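Local coordinates for hydrolase, isochorismatase family (Pseudomonas putida, PDB 4L07) that hydrolyses the amide of maleamate, probably giving maleate and ammonia, in the bacterial breakdown of N-heterocyclic compounds, at the interface of chains A and B. Sequence-based numbering; all coordinates share one arbitrary frame. Chains: chain A/B, Hydrolase, isochorismatase family.

The interface of chains A and B. Residues chain A 89, 145, 147-148, 173-174; chain B 7, 12, 189.
Water-mediated polar contacts and an edge-to-face contact of a phenylalanine ring with a guanidinium make up this part of a two-fold symmetric interface between two copies in the deposited four-chain assembly, where the N-terminal arm of chain B and the end of its helix 176-189 clasp chain A; the patch recurs with the chains exchanged and is likely to help hold the two subunits together. The ring of B:Phe12 stands nearly upright on the guanidinium of A:Arg174, the planes 73° apart, with CE2 over the centre of the group at 3.5 Å from CZ. Its neighbouring corner, CZ, meets the terminal methyl CE of A:Met89 at 3.7 Å, so methyl and guanidinium meet adjacent atoms at the same end of the ring. Farther back on the arginine, CB touches CE2 of the B:Tyr7 ring. An extended A:Arg174 chain (chi2 178°) carries the guanidinium to B:Phe12, while NH1 bonds in its own plane to water 1. That water also binds OD1 of A:Asp173, the phenol OH of B:Tyr7 and, at 2.8 Å, the side-chain amine NZ of B:Lys189, tying both chains into one cluster. An alanine in place of A:Arg174 would probably leave B:Phe12 without the flat guanidinium face its edge rests on and water 1 less firmly fixed. The nearly straight aliphatic chain of B:Lys189 delivers NZ towards A:Thr145 and A:Ser147, although its direct bond to the serine hydroxyl is weak. A:Asp173 positions the chain A side from behind: OD1 accepts the backbone N of A:Arg174, and OD2 takes the backbone N of A:Ser147 from above the carboxylate plane. The same OD2 offers its syn lone pair to OG of A:Ser147 at 2.7 Å.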
# COMPACT_ATOMS: atom_id res chain seq x y z
N MET A 89 21.68 -9.38 0.51
CA MET A 89 20.31 -9.89 0.52
C MET A 89 19.98 -10.75 -0.71
O MET A 89 19.04 -11.54 -0.68
CB MET A 89 19.31 -8.74 0.66
CG MET A 89 19.54 -7.89 1.90
SD MET A 89 19.28 -8.79 3.43
CE MET A 89 19.76 -7.53 4.62
N THR A 145 16.94 -7.57 11.76
CA THR A 145 17.75 -6.97 12.81
C THR A 145 17.03 -5.76 13.38
O THR A 145 16.18 -5.16 12.71
CB THR A 145 19.14 -6.51 12.30
OG1 THR A 145 18.97 -5.49 11.29
CG2 THR A 145 19.91 -7.68 11.71
N SER A 147 17.84 -2.66 13.86
CA SER A 147 17.97 -1.42 13.09
C SER A 147 17.41 -1.50 11.68
O SER A 147 17.19 -0.47 11.05
CB SER A 147 19.43 -0.94 13.06
OG SER A 147 20.31 -1.92 12.52
N GLY A 148 17.18 -2.72 11.19
CA GLY A 148 16.72 -2.92 9.81
C GLY A 148 15.26 -3.32 9.74
O GLY A 148 14.36 -2.49 9.91
N ASP A 173 20.79 -7.79 16.50
CA ASP A 173 21.42 -6.94 15.49
C ASP A 173 22.90 -7.27 15.32
O ASP A 173 23.47 -8.06 16.10
CB ASP A 173 21.22 -5.46 15.85
CG ASP A 173 21.16 -4.56 14.62
OD1 ASP A 173 21.79 -4.91 13.59
OD2 ASP A 173 20.49 -3.51 14.68
N ARG A 174 23.52 -6.66 14.31
CA ARG A 174 24.92 -6.89 13.95
C ARG A 174 25.89 -6.13 14.83
O ARG A 174 27.07 -6.48 14.89
CB ARG A 174 25.16 -6.48 12.49
CG ARG A 174 24.44 -7.37 11.52
CD ARG A 174 24.62 -6.98 10.07
NE ARG A 174 23.80 -7.87 9.26
CZ ARG A 174 22.54 -7.63 8.91
NH1 ARG A 174 21.95 -6.50 9.28
NH2 ARG A 174 21.88 -8.53 8.19
N TYR B 7 29.66 -5.35 8.36
CA TYR B 7 28.75 -4.74 7.38
C TYR B 7 29.26 -4.94 5.95
O TYR B 7 28.46 -5.18 5.03
CB TYR B 7 28.51 -3.26 7.69
CG TYR B 7 27.42 -3.01 8.71
CD1 TYR B 7 26.19 -2.45 8.32
CD2 TYR B 7 27.59 -3.35 10.05
CE1 TYR B 7 25.19 -2.22 9.25
CE2 TYR B 7 26.59 -3.14 10.98
CZ TYR B 7 25.39 -2.56 10.58
OH TYR B 7 24.39 -2.34 11.49
N PHE B 12 26.58 -4.78 2.62
CA PHE B 12 26.04 -3.41 2.76
C PHE B 12 27.00 -2.33 2.25
O PHE B 12 28.19 -2.57 2.06
CB PHE B 12 25.72 -3.11 4.23
CG PHE B 12 24.61 -3.94 4.80
CD1 PHE B 12 23.30 -3.80 4.34
CD2 PHE B 12 24.86 -4.81 5.85
CE1 PHE B 12 22.27 -4.55 4.89
CE2 PHE B 12 23.83 -5.58 6.40
CZ PHE B 12 22.54 -5.45 5.93
N LYS B 189 22.29 0.67 4.12
CA LYS B 189 21.22 -0.23 3.70
C LYS B 189 20.25 0.29 2.64
O LYS B 189 19.62 -0.51 1.95
CB LYS B 189 20.41 -0.71 4.91
CG LYS B 189 21.24 -1.34 6.03
CD LYS B 189 20.38 -2.06 7.05
CE LYS B 189 21.22 -2.61 8.21
NZ LYS B 189 20.34 -3.13 9.30
O HOH W 1 22.27 -4.18 11.00
O HOH W 2 22.29 -0.82 10.86